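PDB 1ZZG: glucose-6-phosphate isomerase from Thermus thermophilus, which probably catalyses the reversible isomerisation of glucose 6-phosphate to fructose 6-phosphate, a step shared by glycolysis and gluconeogenesis. Local coordinates for residues E25-R28 with R29-K33; E329-S332 with Y333-K337; F397-P400 with G401-L404. One frame throughout, in Å; residues are numbered along the deposited sequence.

Interaction 1 (E25-R28 with R29-K33); sequences EARR and RLLAK
Two first torsions bring the carboxylate of Glu25 and the guanidinium of Arg29 together along one helical turn: CG of Glu25 stands anti to its N (chi1 175°), beside the carbonyl carbon, whereas CG of Arg29 is anti to the carbonyl carbon (chi1 -71°). The motif is an i, i+3, i+4 salt-bridge network on helix 20-32, with one carboxylate holding two arginines. Arg28 grips it side-on with two nitrogens, NE reaching Glu25 OE1 at 2.9 Å and NH2 reaching Glu25 OE2 at 2.8 Å, both on the syn side. Arg29 NE takes the anti side of Glu25 OE2 at 3.0 Å, its guanidinium plane nearly perpendicular to the carboxylate (88°). Glu25 OE2 thus accepts from both arginines, whose nearest charged nitrogens, Arg28 NH2 and Arg29 NE, stay 4.4 Å apart. Beneath the network the backbone keeps alpha-helical spacing, as in the bond from Leu31 N to Arg27 O at 2.9 Å. Arg27 turns elsewhere, its guanidinium bonding Glu24 and the carbonyls of Ala220 and Ala222, while Ala26 and Leu30 pack on helix 371-391. On the Arg27 side of the helix, Leu31 CD1 rests against Arg27 CG at 3.9 Å.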
loop_
_atom_site.group_PDB
_atom_site.type_symbol
_atom_site.label_atom_id
_atom_site.label_comp_id
_atom_site.label_asym_id
_atom_site.label_seq_id
_atom_site.Cartn_x
_atom_site.Cartn_y
_atom_site.Cartn_z
ATOM N N GLU A 25 -9.070 33.571 -7.842
ATOM C CA GLU A 25 -10.194 33.700 -6.920
ATOM C C GLU A 25 -10.208 32.545 -5.917
ATOM O O GLU A 25 -10.506 32.739 -4.738
ATOM C CB GLU A 25 -11.509 33.751 -7.708
ATOM C CG GLU A 25 -12.779 33.754 -6.871
ATOM C CD GLU A 25 -12.820 34.874 -5.844
ATOM O OE1 GLU A 25 -12.014 35.824 -5.953
ATOM O OE2 GLU A 25 -13.672 34.804 -4.928
ATOM N N ALA A 26 -9.873 31.343 -6.379
ATOM C CA ALA A 26 -9.835 30.189 -5.487
ATOM C C ALA A 26 -8.805 30.471 -4.388
ATOM O O ALA A 26 -9.067 30.244 -3.202
ATOM C CB ALA A 26 -9.456 28.929 -6.269
ATOM N N ARG A 27 -7.641 30.984 -4.784
ATOM C CA ARG A 27 -6.589 31.306 -3.818
ATOM C C ARG A 27 -7.025 32.412 -2.850
ATOM O O ARG A 27 -6.811 32.307 -1.636
ATOM C CB ARG A 27 -5.296 31.722 -4.541
ATOM C CG ARG A 27 -4.236 32.302 -3.607
ATOM C CD ARG A 27 -2.834 32.305 -4.228
ATOM N NE ARG A 27 -2.713 33.188 -5.391
ATOM C CZ ARG A 27 -1.601 33.321 -6.110
ATOM N NH1 ARG A 27 -0.511 32.629 -5.786
ATOM N NH2 ARG A 27 -1.576 34.138 -7.155
ATOM N N ARG A 28 -7.639 33.467 -3.380
ATOM C CA ARG A 28 -8.106 34.571 -2.538
ATOM C C ARG A 28 -9.102 34.048 -1.492
ATOM O O ARG A 28 -9.004 34.372 -0.305
ATOM C CB ARG A 28 -8.784 35.650 -3.398
ATOM C CG ARG A 28 -9.158 36.926 -2.632
ATOM C CD ARG A 28 -10.285 37.695 -3.329
ATOM N NE ARG A 28 -11.527 36.921 -3.341
ATOM C CZ ARG A 28 -12.257 36.646 -2.265
ATOM N NH1 ARG A 28 -11.888 37.084 -1.071
ATOM N NH2 ARG A 28 -13.344 35.899 -2.376
ATOM N N ARG A 29 -10.064 33.243 -1.935
ATOM C CA ARG A 29 -11.062 32.691 -1.026
ATOM C C ARG A 29 -10.418 31.909 0.112
ATOM O O ARG A 29 -10.860 31.991 1.260
ATOM C CB ARG A 29 -12.028 31.770 -1.771
ATOM C CG ARG A 29 -12.976 32.485 -2.708
ATOM C CD ARG A 29 -13.993 31.523 -3.299
ATOM N NE ARG A 29 -14.925 32.220 -4.184
ATOM C CZ ARG A 29 -16.028 31.678 -4.691
ATOM N NH1 ARG A 29 -16.348 30.420 -4.406
ATOM N NH2 ARG A 29 -16.818 32.396 -5.481
ATOM N N LEU A 30 -9.382 31.144 -0.208
ATOM C CA LEU A 30 -8.696 30.351 0.806
ATOM C C LEU A 30 -7.960 31.245 1.801
ATOM O O LEU A 30 -8.097 31.081 3.018
ATOM C CB LEU A 30 -7.702 29.390 0.146
ATOM C CG LEU A 30 -6.850 28.537 1.098
ATOM C CD1 LEU A 30 -7.738 27.564 1.873
ATOM C CD2 LEU A 30 -5.798 27.778 0.295
ATOM N N LEU A 31 -7.180 32.189 1.283
ATOM C CA LEU A 31 -6.420 33.091 2.142
ATOM C C LEU A 31 -7.316 33.999 2.985
ATOM O O LEU A 31 -6.939 34.386 4.096
ATOM C CB LEU A 31 -5.447 33.937 1.305
ATOM C CG LEU A 31 -4.322 33.170 0.591
ATOM C CD1 LEU A 31 -3.461 34.129 -0.217
ATOM C CD2 LEU A 31 -3.467 32.432 1.621
ATOM N N ALA A 32 -8.497 34.335 2.470
ATOM C CA ALA A 32 -9.421 35.188 3.212
ATOM C C ALA A 32 -9.915 34.475 4.468
ATOM O O ALA A 32 -10.310 35.118 5.438
ATOM C CB ALA A 32 -10.615 35.583 2.338
ATOM N N LYS A 33 -9.882 33.145 4.446
ATOM C CA LYS A 33 -10.353 32.349 5.578
ATOM C C LYS A 33 -9.378 32.264 6.752
ATOM O O LYS A 33 -9.757 31.823 7.836
ATOM C CB LYS A 33 -10.705 30.931 5.116
ATOM C CG LYS A 33 -11.917 30.846 4.202
ATOM C CD LYS A 33 -12.119 29.419 3.700
ATOM C CE LYS A 33 -13.367 29.318 2.839
ATOM N NZ LYS A 33 -13.594 27.942 2.320
#

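Interaction 2 (E329-S332 with Y333-K337); sequences EAAS and YLFGK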
loop_
_atom_site.group_PDB
_atom_site.type_symbol
_atom_site.label_atom_id
_atom_site.label_comp_id
_atom_site.label_asym_id
_atom_site.label_seq_id
_atom_site.Cartn_x
_atom_site.Cartn_y
_atom_site.Cartn_z
ATOM N N GLU A 329 25.527 -13.093 -19.235
ATOM C CA GLU A 329 25.664 -12.159 -20.344
ATOM C C GLU A 329 24.362 -11.499 -20.798
ATOM O O GLU A 329 24.386 -10.431 -21.414
ATOM C CB GLU A 329 26.326 -12.863 -21.534
ATOM C CG GLU A 329 27.812 -13.186 -21.340
ATOM C CD GLU A 329 28.077 -14.154 -20.192
ATOM O OE1 GLU A 329 27.434 -15.228 -20.153
ATOM O OE2 GLU A 329 28.938 -13.845 -19.336
ATOM N N ALA A 330 23.226 -12.125 -20.500
ATOM C CA ALA A 330 21.940 -11.562 -20.898
ATOM C C ALA A 330 21.651 -10.261 -20.151
ATOM O O ALA A 330 20.717 -9.534 -20.489
ATOM C CB ALA A 330 20.822 -12.571 -20.642
ATOM N N ALA A 331 22.463 -9.975 -19.137
ATOM C CA ALA A 331 22.308 -8.772 -18.324
ATOM C C ALA A 331 23.454 -7.782 -18.552
ATOM O O ALA A 331 23.650 -6.851 -17.768
ATOM C CB ALA A 331 22.247 -9.159 -16.848
ATOM N N SER A 332 24.202 -7.977 -19.632
ATOM C CA SER A 332 25.333 -7.111 -19.930
ATOM C C SER A 332 24.945 -5.671 -20.267
ATOM O O SER A 332 25.755 -4.759 -20.094
ATOM C CB SER A 332 26.162 -7.705 -21.072
ATOM O OG SER A 332 25.394 -7.797 -22.259
ATOM N N TYR A 333 23.725 -5.461 -20.750
ATOM C CA TYR A 333 23.287 -4.109 -21.086
ATOM C C TYR A 333 23.137 -3.265 -19.818
ATOM O O TYR A 333 23.064 -2.036 -19.878
ATOM C CB TYR A 333 21.965 -4.146 -21.869
ATOM C CG TYR A 333 20.740 -4.527 -21.064
ATOM C CD1 TYR A 333 19.899 -3.548 -20.525
ATOM C CD2 TYR A 333 20.403 -5.866 -20.866
ATOM C CE1 TYR A 333 18.751 -3.897 -19.813
ATOM C CE2 TYR A 333 19.259 -6.226 -20.155
ATOM C CZ TYR A 333 18.438 -5.240 -19.633
ATOM O OH TYR A 333 17.306 -5.601 -18.935
ATOM N N LEU A 334 23.108 -3.939 -18.670
ATOM C CA LEU A 334 22.985 -3.266 -17.384
ATOM C C LEU A 334 24.346 -3.038 -16.727
ATOM O O LEU A 334 24.503 -2.112 -15.929
ATOM C CB LEU A 334 22.100 -4.084 -16.438
ATOM C CG LEU A 334 20.619 -4.215 -16.797
ATOM C CD1 LEU A 334 19.965 -5.262 -15.908
ATOM C CD2 LEU A 334 19.933 -2.865 -16.642
ATOM N N PHE A 335 25.326 -3.881 -17.057
ATOM C CA PHE A 335 26.660 -3.753 -16.469
ATOM C C PHE A 335 27.228 -2.364 -16.743
ATOM O O PHE A 335 27.132 -1.856 -17.860
ATOM C CB PHE A 335 27.623 -4.812 -17.034
ATOM C CG PHE A 335 27.174 -6.241 -16.828
ATOM C CD1 PHE A 335 26.211 -6.566 -15.876
ATOM C CD2 PHE A 335 27.737 -7.268 -17.582
ATOM C CE1 PHE A 335 25.814 -7.894 -15.679
ATOM C CE2 PHE A 335 27.349 -8.602 -17.393
ATOM C CZ PHE A 335 26.385 -8.913 -16.441
ATOM N N GLY A 336 27.815 -1.748 -15.722
ATOM C CA GLY A 336 28.385 -0.424 -15.899
ATOM C C GLY A 336 27.417 0.693 -15.561
ATOM O O GLY A 336 27.837 1.768 -15.139
ATOM N N LYS A 337 26.125 0.450 -15.757
ATOM C CA LYS A 337 25.101 1.446 -15.441
ATOM C C LYS A 337 24.898 1.419 -13.931
ATOM O O LYS A 337 25.361 0.493 -13.266
ATOM C CB LYS A 337 23.775 1.094 -16.121
ATOM C CG LYS A 337 23.892 0.705 -17.587
ATOM C CD LYS A 337 24.500 1.815 -18.425
ATOM C CE LYS A 337 24.612 1.391 -19.882
ATOM N NZ LYS A 337 25.369 2.381 -20.693
HETATM O O HOH W 1 22.651 -7.581 -22.700
#
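Ser332 and Phe335 meet within a run of tight turns in the loop between strand 306-313 and helix 339-356, starting from a short 3-10 segment and ending in a type II beta turn, Leu334 to Lys337. The acceptors are unevenly loaded. Glu329 O takes two bonds from one residue, Ser332 N at 3.0 Å and Ser332 OG at 2.9 Å; chi1 of 62° places the hydroxyl between its own N and carbonyl carbon, from where it donates in the carbonyl plane. The same OG accepts from a water that in turn accepts a weak bond from Tyr333 N. Ala331 O receives Leu334 N at 3.1 Å, but the donor stands 54° out of the carbonyl plane and so misses the lone pairs. Phe335 N has two weak bonds, to Ala331 O and Ser332 O. The next turn closes with Lys337 N on Leu334 O at 3.0 Å, and Gly336 occupies its third position. The second subunit packs against this loop: its Leu133 meets Ala331, its Ala130 meets Tyr333 and Leu334, and its Arg410 makes a cation-pi contact with the Tyr333 ring. One face of the Phe335 ring receives Ala331 O and a CH-pi contact from Ser332, whose CA sits 3.6 Å from the ring centroid, 22° off the normal.

Interaction 3 (F397-P400 with G401-L404); sequences FDQP and GVEL
From Gln399 to Val402 the backbone folds into one tight turn, Pro400 and Gly401, both with helical backbone torsions, supplying its two central residues, and Val402 N returns to Gln399 O across a weak 3.4 Å hydrogen bond, long but fairly straight at 165°. The main side-chain contact uses a single methyl of Val402. Its chi1 of -52° sets CG1 anti to the carbonyl carbon, which puts CG2 between the backbone N and that carbon and directs it back over the turn, 3.3 Å from Gln399 O and 4.1 Å from Gln399 CG. The Gln399 chain bends at chi2; its amide departs from the turn, and OE1 accepts from Arg187. Beyond the turn the carbonyl of Pro400 is served by water: two waters donate to Pro400 O, at 2.8 Å and 2.9 Å. The nearer also accepts from Leu404 N at 2.9 Å, thereby bridging the turn to the first turn of helix 403-414, while the other makes a longer bond to Glu403 OE1 at 3.3 Å. Gly401 is buried at the dimer interface, its N bonding Gln297 and its O bonding Arg300, both of the second subunit. The Val402 side chain comes within about 4 Å of that of Lys406, a probable active-site residue, and the Gln399 side chain equally near that of Glu267, the probable proton donor. The turn thus leads into the C-terminal helix that carries Lys406, beside the probable active site of this phosphoglucose isomerase.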
loop_
_atom_site.group_PDB
_atom_site.type_symbol
_atom_site.label_atom_id
_atom_site.label_comp_id
_atom_site.label_asym_id
_atom_site.label_seq_id
_atom_site.Cartn_x
_atom_site.Cartn_y
_atom_site.Cartn_z
ATOM N N PHE A 397 -11.783 20.552 4.916
ATOM C CA PHE A 397 -11.182 20.340 6.222
ATOM C C PHE A 397 -11.959 19.570 7.279
ATOM O O PHE A 397 -11.522 19.479 8.430
ATOM C CB PHE A 397 -10.728 21.708 6.736
ATOM C CG PHE A 397 -9.906 22.467 5.724
ATOM C CD1 PHE A 397 -8.630 22.027 5.379
ATOM C CD2 PHE A 397 -10.444 23.554 5.039
ATOM C CE1 PHE A 397 -7.901 22.655 4.365
ATOM C CE2 PHE A 397 -9.721 24.192 4.018
ATOM C CZ PHE A 397 -8.448 23.738 3.681
ATOM N N ASP A 398 -13.098 19.007 6.895
ATOM C CA ASP A 398 -13.884 18.216 7.833
ATOM C C ASP A 398 -14.078 16.815 7.250
ATOM O O ASP A 398 -13.539 16.506 6.189
ATOM C CB ASP A 398 -15.231 18.897 8.141
ATOM C CG ASP A 398 -16.173 18.925 6.955
ATOM O OD1 ASP A 398 -15.779 18.510 5.851
ATOM O OD2 ASP A 398 -17.325 19.368 7.138
ATOM N N GLN A 399 -14.823 15.964 7.945
ATOM C CA GLN A 399 -15.036 14.602 7.466
ATOM C C GLN A 399 -16.331 14.014 8.024
ATOM O O GLN A 399 -16.307 13.070 8.820
ATOM C CB GLN A 399 -13.833 13.726 7.842
ATOM C CG GLN A 399 -13.348 13.850 9.288
ATOM C CD GLN A 399 -12.669 15.182 9.598
ATOM O OE1 GLN A 399 -11.763 15.621 8.886
ATOM N NE2 GLN A 399 -13.100 15.822 10.680
ATOM N N PRO A 400 -17.481 14.559 7.593
ATOM C CA PRO A 400 -18.819 14.135 8.024
ATOM C C PRO A 400 -19.134 12.659 7.805
ATOM O O PRO A 400 -19.871 12.062 8.586
ATOM C CB PRO A 400 -19.758 15.033 7.204
ATOM C CG PRO A 400 -18.917 16.225 6.877
ATOM C CD PRO A 400 -17.582 15.604 6.560
ATOM N N GLY A 401 -18.570 12.084 6.747
ATOM C CA GLY A 401 -18.836 10.693 6.416
ATOM C C GLY A 401 -18.353 9.600 7.354
ATOM O O GLY A 401 -18.882 8.488 7.317
ATOM N N VAL A 402 -17.366 9.894 8.196
ATOM C CA VAL A 402 -16.836 8.879 9.101
ATOM C C VAL A 402 -17.584 8.719 10.422
ATOM O O VAL A 402 -17.328 7.766 11.160
ATOM C CB VAL A 402 -15.341 9.138 9.431
ATOM C CG1 VAL A 402 -14.544 9.320 8.135
ATOM C CG2 VAL A 402 -15.202 10.351 10.335
ATOM N N GLU A 403 -18.509 9.626 10.720
ATOM C CA GLU A 403 -19.241 9.539 11.984
ATOM C C GLU A 403 -20.097 8.281 12.145
ATOM O O GLU A 403 -20.020 7.608 13.173
ATOM C CB GLU A 403 -20.129 10.775 12.194
ATOM C CG GLU A 403 -20.863 10.751 13.538
ATOM C CD GLU A 403 -21.814 11.917 13.736
ATOM O OE1 GLU A 403 -22.739 12.085 12.913
ATOM O OE2 GLU A 403 -21.643 12.663 14.722
ATOM N N LEU A 404 -20.908 7.960 11.139
ATOM C CA LEU A 404 -21.785 6.790 11.226
ATOM C C LEU A 404 -21.052 5.512 11.611
ATOM O O LEU A 404 -21.519 4.764 12.468
ATOM C CB LEU A 404 -22.547 6.571 9.910
ATOM C CG LEU A 404 -23.589 5.436 9.933
ATOM C CD1 LEU A 404 -24.568 5.652 11.085
ATOM C CD2 LEU A 404 -24.338 5.386 8.606
HETATM O O HOH W 2 -21.404 9.762 8.898
HETATM O O HOH W 3 -21.573 13.673 10.327
#

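Following the chain from the N terminus, the three contacts come in series, none nested in or crossing another, and each is local. Interaction 1 lies within helix 20-32, near the start of the chain. Interaction 2 bends the loop that joins strand 306-313 of the mixed sheet to helix 339-356. Interaction 3 turns the chain from the loop after helix 371-391 into helix 403-414. Interactions 1 and 3 meet in space: their centres are 23 Å apart, and Leu30 CD1 packs 4.3 Å from Phe397 CZ. Interaction 2 stands apart, its nearest atoms about 41 Å from interaction 1 and about 43 Å from interaction 3, yet 2 and 3 both touch the second subunit.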